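Local atomic coordinates of Ice-binding protein (Leucosporidium, PDB entry 3UYU), a protein that binds to the surface of ice crystals and inhibits their growth, conferring freeze tolerance with low thermal hysteresis activity. Residues I34-S37 with P38-A41; T42-T45 with G46-L49; L103-A107 with G108-D112; V177-G180 with K181-F185. The protein carries 2 engineered substitutions. All coordinates share one frame; numbering follows the deposited sequence.

Contact 1: residues I34-S37 with P38-A41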
loop_
_atom_site.group_PDB
_atom_site.type_symbol
_atom_site.label_atom_id
_atom_site.label_comp_id
_atom_site.label_asym_id
_atom_site.label_seq_id
_atom_site.Cartn_x
_atom_site.Cartn_y
_atom_site.Cartn_z
ATOM N N ILE A 34 -15.135 -7.199 0.390
ATOM C CA ILE A 34 -15.630 -5.858 0.374
ATOM C C ILE A 34 -15.186 -5.075 1.657
ATOM O O ILE A 34 -14.914 -5.702 2.719
ATOM C CB ILE A 34 -17.195 -5.748 0.187
ATOM C CG1 ILE A 34 -17.925 -6.268 1.427
ATOM C CG2 ILE A 34 -17.665 -6.528 -1.110
ATOM C CD1 ILE A 34 -19.510 -6.024 1.387
ATOM N N GLY A 35 -15.088 -3.763 1.473
ATOM C CA GLY A 35 -14.597 -2.890 2.561
ATOM C C GLY A 35 -15.043 -1.488 2.560
ATOM O O GLY A 35 -15.331 -0.925 1.534
ATOM N N VAL A 36 -15.176 -0.933 3.799
ATOM C CA VAL A 36 -15.431 0.483 3.984
ATOM C C VAL A 36 -14.471 1.103 4.974
ATOM O O VAL A 36 -14.173 0.452 5.990
ATOM C CB VAL A 36 -16.896 0.825 4.406
ATOM C CG1 VAL A 36 -17.900 0.318 3.330
ATOM C CG2 VAL A 36 -17.230 0.255 5.715
ATOM N N SER A 37 -13.978 2.278 4.585
ATOM C CA SER A 37 -13.105 3.107 5.472
ATOM C C SER A 37 -13.116 4.521 4.876
ATOM O O SER A 37 -12.891 4.718 3.689
ATOM C CB SER A 37 -11.686 2.526 5.525
ATOM O OG SER A 37 -10.861 3.464 6.257
ATOM N N PRO A 38 -13.294 5.565 5.745
ATOM C CA PRO A 38 -13.281 5.511 7.215
ATOM C C PRO A 38 -14.595 5.144 7.918
ATOM O O PRO A 38 -14.682 5.092 9.170
ATOM C CB PRO A 38 -12.884 6.960 7.569
ATOM C CG PRO A 38 -13.504 7.752 6.530
ATOM C CD PRO A 38 -13.144 6.941 5.260
ATOM N N ALA A 39 -15.619 4.880 7.100
ATOM C CA ALA A 39 -16.913 4.462 7.717
ATOM C C ALA A 39 -16.873 3.243 8.601
ATOM O O ALA A 39 -16.149 2.232 8.356
ATOM C CB ALA A 39 -18.002 4.240 6.611
ATOM N N ALA A 40 -17.696 3.249 9.656
ATOM C CA ALA A 40 -17.869 2.074 10.496
ATOM C C ALA A 40 -18.836 1.001 9.835
ATOM O O ALA A 40 -19.529 1.333 8.856
ATOM C CB ALA A 40 -18.535 2.512 11.847
ATOM N N ALA A 41 -18.881 -0.201 10.406
ATOM C CA ALA A 41 -19.633 -1.316 9.821
ATOM C C ALA A 41 -21.123 -1.006 9.765
ATOM O O ALA A 41 -21.842 -1.571 8.945
ATOM C CB ALA A 41 -19.360 -2.562 10.525
#
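Val-36 and Ala-39 meet across a tight bend, with one methyl branch of the valine turned into the bend. The evidence is the position of CG2: it lies 3.5 Å from Ala-39 O, while Val-36 CG2 and Ala-39 CB are 4.2 Å apart, a looser apolar contact. The same methyl, Val-36 CG2, is 4.0 Å from Ala-40 O, and both carbonyl oxygens approach it from the side of the following chain. With chi1 at -59°, CG2 stands between the backbone N and the carbonyl carbon, the side that faces the returning chain, and CG1 is turned off beside the backbone N. Ser-37 points the other way: OG is anti to its own N (chi1 173°) and passes alongside the start of the proline, with Ser-37 OG 3.3 Å from Pro-38 CA. The bend itself comes from the cis peptide before Pro-38, which brings Ser-37 CA and Pro-38 CA to 3.0 Å, closer than a trans link would allow. Outside the bend, Val-36 packs on Ala-69 of strand 67-69, and Ser-37 on Leu-80 and Val-84 of helix 76-96. Pro-38 and Ala-40 make backbone hydrogen bonds with the second subunit and pack on Glu-229 and Gln-232 of that chain, respectively. This is a cis-proline corner of the right-handed beta-helix, where the chain leaves strand 34-36 for the next face of the coil.

Contact 2: residues T42-T45 with G46-L49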
loop_
_atom_site.group_PDB
_atom_site.type_symbol
_atom_site.label_atom_id
_atom_site.label_comp_id
_atom_site.label_asym_id
_atom_site.label_seq_id
_atom_site.Cartn_x
_atom_site.Cartn_y
_atom_site.Cartn_z
ATOM N N THR A 42 -21.569 -0.026 10.541
ATOM C CA THR A 42 -22.968 0.361 10.471
ATOM C C THR A 42 -23.377 0.957 9.108
ATOM O O THR A 42 -24.553 1.021 8.757
ATOM C CB THR A 42 -23.269 1.354 11.672
ATOM O OG1 THR A 42 -24.608 1.844 11.556
ATOM C CG2 THR A 42 -22.440 2.516 11.596
ATOM N N TYR A 43 -22.407 1.339 8.277
ATOM C CA TYR A 43 -22.714 1.867 6.972
ATOM C C TYR A 43 -22.645 0.792 5.856
ATOM O O TYR A 43 -22.774 1.183 4.687
ATOM C CB TYR A 43 -21.706 2.971 6.633
ATOM C CG TYR A 43 -21.920 4.225 7.444
ATOM C CD1 TYR A 43 -22.929 5.098 7.109
ATOM C CD2 TYR A 43 -21.149 4.477 8.577
ATOM C CE1 TYR A 43 -23.137 6.275 7.839
ATOM C CE2 TYR A 43 -21.359 5.651 9.334
ATOM C CZ TYR A 43 -22.333 6.532 8.941
ATOM O OH TYR A 43 -22.531 7.692 9.656
ATOM N N ILE A 44 -22.457 -0.451 6.260
ATOM C CA ILE A 44 -22.648 -1.631 5.360
ATOM C C ILE A 44 -24.014 -2.239 5.707
ATOM O O ILE A 44 -24.181 -2.809 6.781
ATOM C CB ILE A 44 -21.541 -2.644 5.538
ATOM C CG1 ILE A 44 -20.156 -2.024 5.199
ATOM C CG2 ILE A 44 -21.828 -3.953 4.682
ATOM C CD1 ILE A 44 -18.933 -3.033 5.546
ATOM N N THR A 45 -24.969 -2.099 4.785
ATOM C CA THR A 45 -26.390 -2.357 5.080
ATOM C C THR A 45 -26.928 -3.369 4.071
ATOM O O THR A 45 -26.555 -3.331 2.879
ATOM C CB THR A 45 -27.286 -1.055 5.043
ATOM O OG1 THR A 45 -27.223 -0.395 3.781
ATOM C CG2 THR A 45 -26.850 -0.048 6.152
ATOM N N GLY A 46 -27.832 -4.223 4.563
ATOM C CA GLY A 46 -28.570 -5.185 3.754
ATOM C C GLY A 46 -27.854 -6.483 3.554
ATOM O O GLY A 46 -28.324 -7.338 2.775
ATOM N N PHE A 47 -26.752 -6.703 4.292
ATOM C CA PHE A 47 -25.936 -7.906 4.153
ATOM C C PHE A 47 -26.152 -8.981 5.183
ATOM O O PHE A 47 -25.669 -10.106 5.049
ATOM C CB PHE A 47 -24.379 -7.562 4.065
ATOM C CG PHE A 47 -23.958 -6.930 2.762
ATOM C CD1 PHE A 47 -23.505 -7.713 1.729
ATOM C CD2 PHE A 47 -24.009 -5.552 2.582
ATOM C CE1 PHE A 47 -23.077 -7.110 0.542
ATOM C CE2 PHE A 47 -23.608 -4.916 1.434
ATOM C CZ PHE A 47 -23.142 -5.741 0.354
ATOM N N GLY A 48 -26.844 -8.671 6.291
ATOM C CA GLY A 48 -26.888 -9.682 7.348
ATOM C C GLY A 48 -25.551 -10.158 7.882
ATOM O O GLY A 48 -25.304 -11.370 7.947
ATOM N N LEU A 49 -24.666 -9.185 8.217
ATOM C CA LEU A 49 -23.319 -9.470 8.705
ATOM C C LEU A 49 -23.294 -10.278 9.979
ATOM O O LEU A 49 -24.097 -10.020 10.884
ATOM C CB LEU A 49 -22.579 -8.150 8.990
ATOM C CG LEU A 49 -22.463 -7.212 7.800
ATOM C CD1 LEU A 49 -21.737 -5.934 8.218
ATOM C CD2 LEU A 49 -21.685 -7.964 6.701
HETATM O O HOH W 1 -25.343 -5.297 6.354
#
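Between Ile-44 and Phe-47 the backbone swings round Gly-46, whose positive phi of 87° turns the chain off strand 44-45, and water 1 spans the bend, donating to Ile-44 O (2.8 Å) and accepting from Phe-47 N (2.9 Å). On the side-chain level, Ile-44 sends its CG2 methyl obliquely against the aromatic ring, 3.4 Å from Phe-47 CD2. CG2 gets there because it stands anti to the backbone N, with CG1 (chi1 -61°) directed elsewhere. Strand 44-45 is the outermost strand, within this chain, of the seven-stranded parallel sheet of the right-handed beta-helix, and Thr-45, inferred to bind ice, is exposed on it. Thr-45 O also approaches the ring obliquely, 3.4 Å from Phe-47 CD2. Cutting Phe-47 back to an alanine takes away the ring, which would probably leave a gap beside Ile-44 CG2 and deprive Ile-22 and Ser-24 of strand 21-25 of a packing partner. Leu-49 reaches the same methyl: its CD1 lies 4.1 Å from Ile-44 CG2. Beyond the bend, Leu-49 and Ile-44 both rest on Ile-67 of strand 67-69, and Phe-47 O accepts a hydrogen bond from Ser-60 OG.

Contact 3: residues L103-A107 with G108-D112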
loop_
_atom_site.group_PDB
_atom_site.type_symbol
_atom_site.label_atom_id
_atom_site.label_comp_id
_atom_site.label_asym_id
_atom_site.label_seq_id
_atom_site.Cartn_x
_atom_site.Cartn_y
_atom_site.Cartn_z
ATOM N N LEU A 103 -11.102 12.583 -27.832
ATOM C CA LEU A 103 -11.653 13.707 -27.088
ATOM C C LEU A 103 -13.097 13.999 -27.477
ATOM O O LEU A 103 -13.457 14.334 -28.627
ATOM C CB LEU A 103 -10.772 14.915 -27.267
ATOM C CG LEU A 103 -10.981 16.171 -26.378
ATOM C CD1 LEU A 103 -11.212 15.853 -24.875
ATOM C CD2 LEU A 103 -9.918 17.233 -26.599
ATOM N N GLU A 104 -13.935 13.897 -26.478
ATOM C CA GLU A 104 -15.365 14.055 -26.631
ATOM C C GLU A 104 -15.974 13.097 -27.673
ATOM O O GLU A 104 -16.881 13.461 -28.405
ATOM C CB GLU A 104 -15.744 15.516 -26.982
ATOM C CG GLU A 104 -14.958 16.563 -26.189
ATOM C CD GLU A 104 -15.251 16.555 -24.640
ATOM O OE1 GLU A 104 -16.060 15.765 -24.148
ATOM O OE2 GLU A 104 -14.647 17.364 -23.905
ATOM N N LEU A 105 -15.574 11.815 -27.652
ATOM C CA LEU A 105 -16.104 10.877 -28.672
ATOM C C LEU A 105 -17.616 10.770 -28.523
ATOM O O LEU A 105 -18.160 10.612 -27.432
ATOM C CB LEU A 105 -15.417 9.518 -28.482
ATOM C CG LEU A 105 -15.912 8.421 -29.398
ATOM C CD1 LEU A 105 -15.479 8.624 -30.860
ATOM C CD2 LEU A 105 -15.387 7.093 -28.832
ATOM N N GLY A 106 -18.325 10.873 -29.661
ATOM C CA GLY A 106 -19.778 10.748 -29.656
ATOM C C GLY A 106 -20.504 11.885 -28.958
ATOM O O GLY A 106 -21.699 11.769 -28.664
ATOM N N ALA A 107 -19.754 12.944 -28.640
ATOM C CA ALA A 107 -20.310 14.050 -27.847
ATOM C C ALA A 107 -20.897 13.564 -26.530
ATOM O O ALA A 107 -21.875 14.096 -26.006
ATOM C CB ALA A 107 -21.374 14.888 -28.696
ATOM N N GLY A 108 -20.284 12.509 -25.990
ATOM C CA GLY A 108 -20.738 11.939 -24.702
ATOM C C GLY A 108 -21.587 10.672 -24.804
ATOM O O GLY A 108 -21.815 10.022 -23.783
ATOM N N GLU A 109 -22.099 10.314 -25.983
ATOM C CA GLU A 109 -22.966 9.126 -26.122
ATOM C C GLU A 109 -22.158 8.054 -26.830
ATOM O O GLU A 109 -21.461 8.372 -27.818
ATOM C CB GLU A 109 -24.208 9.427 -26.994
ATOM C CG GLU A 109 -25.080 8.200 -27.158
ATOM C CD GLU A 109 -26.413 8.447 -27.886
ATOM O OE1 GLU A 109 -27.444 8.623 -27.221
ATOM O OE2 GLU A 109 -26.450 8.399 -29.133
ATOM N N LEU A 110 -22.171 6.828 -26.288
ATOM C CA LEU A 110 -21.415 5.753 -26.938
ATOM C C LEU A 110 -22.423 4.773 -27.460
ATOM O O LEU A 110 -22.913 3.907 -26.716
ATOM C CB LEU A 110 -20.410 5.073 -26.009
ATOM C CG LEU A 110 -19.272 5.952 -25.492
ATOM C CD1 LEU A 110 -18.510 5.196 -24.368
ATOM C CD2 LEU A 110 -18.360 6.488 -26.649
ATOM N N ARG A 111 -22.778 4.930 -28.741
ATOM C CA ARG A 111 -23.822 4.168 -29.362
ATOM C C ARG A 111 -23.263 3.257 -30.462
ATOM O O ARG A 111 -22.593 3.725 -31.375
ATOM C CB ARG A 111 -24.866 5.122 -29.991
ATOM C CG ARG A 111 -25.996 4.309 -30.658
ATOM C CD ARG A 111 -27.115 5.218 -31.241
ATOM N NE ARG A 111 -27.882 5.888 -30.161
ATOM C CZ ARG A 111 -28.879 5.339 -29.487
ATOM N NH1 ARG A 111 -29.276 4.083 -29.692
ATOM N NH2 ARG A 111 -29.475 6.045 -28.544
ATOM N N ASP A 112 -23.509 1.951 -30.318
ATOM C CA ASP A 112 -22.997 0.951 -31.264
ATOM C C ASP A 112 -21.478 1.082 -31.509
ATOM O O ASP A 112 -20.950 1.001 -32.653
ATOM C CB ASP A 112 -23.838 0.978 -32.577
ATOM C CG ASP A 112 -25.297 0.711 -32.311
ATOM O OD1 ASP A 112 -25.634 -0.187 -31.495
ATOM O OD2 ASP A 112 -26.167 1.387 -32.927
#
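Gly-108 and Glu-109 donate their backbone N-H groups to the carbonyls of Leu-105 and Gly-106, giving overlapping beta turns in the loop before strand 113-115 of the right-handed beta-helix. Gly-108 N donates to Leu-105 O at 3.2 Å, and Glu-109 N to Gly-106 O at 3.1 Å, nearly straight at the hydrogen (169°); in both, the donor sits above the carbonyl plane. Gly-106, Ala-107 and Gly-108 all have positive phi, and at Gly-108 a CB would collide with the carbonyl oxygen of Ala-107. The turns are further closed by Gly-106 CA, whose C-H points at Glu-109 O from 3.4 Å. The tight apolar part lies beside them: Leu-105 and Leu-110 cross at about a right angle, with Leu-105 CD2 3.7 Å from Leu-110 CD2. Strand 118-122 backs this pair, Tyr-120 against Leu-105 and Trp-122 against Leu-110, while Trp-122 NE1 donates to Leu-105 O, giving that oxygen a second partner. The other side is looser and faces solvent, where Ala-107 and Arg-111 are exposed. Glu-109 extends away from the turns, its CG anti to the backbone N (chi1 179°), and touches Ser-127, inferred to bind ice. Its carboxylate pairs with the next side chain but one: Arg-111 NE reaches Glu-109 OE2 at 3.1 Å, coming from above the carboxylate plane, 59° out of it.

Contact 4: residues V177-G180 with K181-F185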
loop_
_atom_site.group_PDB
_atom_site.type_symbol
_atom_site.label_atom_id
_atom_site.label_comp_id
_atom_site.label_asym_id
_atom_site.label_seq_id
_atom_site.Cartn_x
_atom_site.Cartn_y
_atom_site.Cartn_z
ATOM N N VAL A 177 -22.204 7.229 -10.989
ATOM C CA VAL A 177 -22.233 6.121 -11.961
ATOM C C VAL A 177 -23.531 5.344 -11.783
ATOM O O VAL A 177 -23.838 4.950 -10.672
ATOM C CB VAL A 177 -21.034 5.170 -11.782
ATOM C CG1 VAL A 177 -21.195 3.922 -12.797
ATOM C CG2 VAL A 177 -19.642 5.863 -12.042
ATOM N N THR A 178 -24.300 5.137 -12.855
ATOM C CA THR A 178 -25.466 4.278 -12.769
ATOM C C THR A 178 -25.369 3.155 -13.796
ATOM O O THR A 178 -25.372 3.412 -14.989
ATOM C CB THR A 178 -26.749 5.065 -13.121
ATOM O OG1 THR A 178 -26.883 6.145 -12.192
ATOM C CG2 THR A 178 -27.986 4.147 -13.003
ATOM N N VAL A 179 -25.323 1.920 -13.313
ATOM C CA VAL A 179 -25.309 0.764 -14.235
ATOM C C VAL A 179 -26.773 0.314 -14.282
ATOM O O VAL A 179 -27.347 -0.064 -13.266
ATOM C CB VAL A 179 -24.383 -0.368 -13.702
ATOM C CG1 VAL A 179 -24.369 -1.576 -14.624
ATOM C CG2 VAL A 179 -22.962 0.143 -13.512
ATOM N N GLY A 180 -27.376 0.376 -15.465
ATOM C CA GLY A 180 -28.807 0.072 -15.509
ATOM C C GLY A 180 -29.268 -1.307 -15.134
ATOM O O GLY A 180 -28.505 -2.274 -15.106
ATOM N N LYS A 181 -30.583 -1.468 -14.897
ATOM C CA LYS A 181 -31.113 -2.796 -14.604
ATOM C C LYS A 181 -30.724 -3.899 -15.638
ATOM O O LYS A 181 -30.884 -3.721 -16.876
ATOM C CB LYS A 181 -32.661 -2.730 -14.530
ATOM C CG LYS A 181 -33.138 -1.711 -13.502
ATOM C CD LYS A 181 -34.624 -1.309 -13.770
ATOM C CE LYS A 181 -35.593 -2.337 -13.308
ATOM N NZ LYS A 181 -36.355 -1.882 -12.060
ATOM N N GLY A 182 -30.158 -4.978 -15.158
ATOM C CA GLY A 182 -29.696 -6.126 -15.981
ATOM C C GLY A 182 -28.577 -5.828 -16.966
ATOM O O GLY A 182 -28.302 -6.654 -17.847
ATOM N N ALA A 183 -27.933 -4.682 -16.832
ATOM C CA ALA A 183 -26.779 -4.348 -17.677
ATOM C C ALA A 183 -25.548 -5.103 -17.170
ATOM O O ALA A 183 -25.515 -5.605 -16.059
ATOM C CB ALA A 183 -26.487 -2.847 -17.677
ATOM N N HIS A 184 -24.590 -5.279 -18.082
ATOM C CA HIS A 184 -23.330 -5.990 -17.734
ATOM C C HIS A 184 -22.119 -5.120 -18.058
ATOM O O HIS A 184 -21.886 -4.741 -19.217
ATOM C CB HIS A 184 -23.195 -7.313 -18.503
ATOM C CG HIS A 184 -21.893 -7.973 -18.224
ATOM N ND1 HIS A 184 -21.628 -8.596 -17.020
ATOM C CD2 HIS A 184 -20.762 -7.995 -18.941
ATOM C CE1 HIS A 184 -20.368 -8.991 -17.017
ATOM N NE2 HIS A 184 -19.813 -8.626 -18.168
ATOM N N PHE A 185 -21.339 -4.814 -17.008
ATOM C CA PHE A 185 -20.128 -4.025 -17.077
ATOM C C PHE A 185 -18.880 -4.907 -16.983
ATOM O O PHE A 185 -18.884 -5.959 -16.330
ATOM C CB PHE A 185 -20.207 -3.053 -15.878
ATOM C CG PHE A 185 -19.212 -1.888 -15.944
ATOM C CD1 PHE A 185 -17.900 -2.032 -15.434
ATOM C CD2 PHE A 185 -19.612 -0.659 -16.452
ATOM C CE1 PHE A 185 -16.957 -0.942 -15.471
ATOM C CE2 PHE A 185 -18.693 0.419 -16.493
ATOM C CZ PHE A 185 -17.391 0.269 -16.013
#
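Gly-180 and Ala-183 are the ends of a type II beta turn, and the polar part of the contact is its closing hydrogen bond: Ala-183 N donates to Gly-180 O over 3.0 Å, with 161° at the hydrogen. The donor stands 41° out of the carbonyl plane. Lys-181 and Gly-182 fill the two corners, and Gly-182, with positive phi, takes the third position of the turn, where glycine is the commonest residue. Gly-180 O also lies 3.2 Å from Gly-182 N, but the angle there is too poor for a bond. Lys-181 N makes a weak hydrogen bond to Asp-154 OD1, while the lysine side chain leads outward past Gln-198 and Thr-199.

The apolar part is one methyl meeting another. Val-179 CG1 stands anti to its backbone N (chi1 179°) and reaches 3.9 Å from Ala-183 CB, joining the last residue of strand 177-179 to the far end of the turn. Ala-183 CB also leans over the turn, 3.3 Å from Gly-180 O. Both residues pack on Met-152.

Within the coil, strand 177-179 lies between strands 150-152 and 195-197 in the seven-stranded parallel sheet, whereas strand 184-186, into which the turn leads, pairs with strand 202-209 and carries Phe-185 inward against Phe-158 and Phe-171.

Contacts 1 and 2 are continuous along the chain and touch: Val-36 CG2 is 3.7 Å from Ile-44 CD1, and Ile-34 CD1 is 3.8 Å from Phe-47 CZ. Contact 3 lies across the chain's centre from both, its centre about 35 Å from that of contact 1 and about 37 Å from that of contact 2. Contact 4 falls between, about 18 Å from contact 3 and 22 Å from contact 2, centre to centre. The inferred ice-binding residues spread likewise: Thr-45 belongs to contact 2, Ser-127 adjoins contact 3, and Ala-214 is about 8 Å from Thr-45 and 10 Å from Val-179 of contact 4, side chain to side chain.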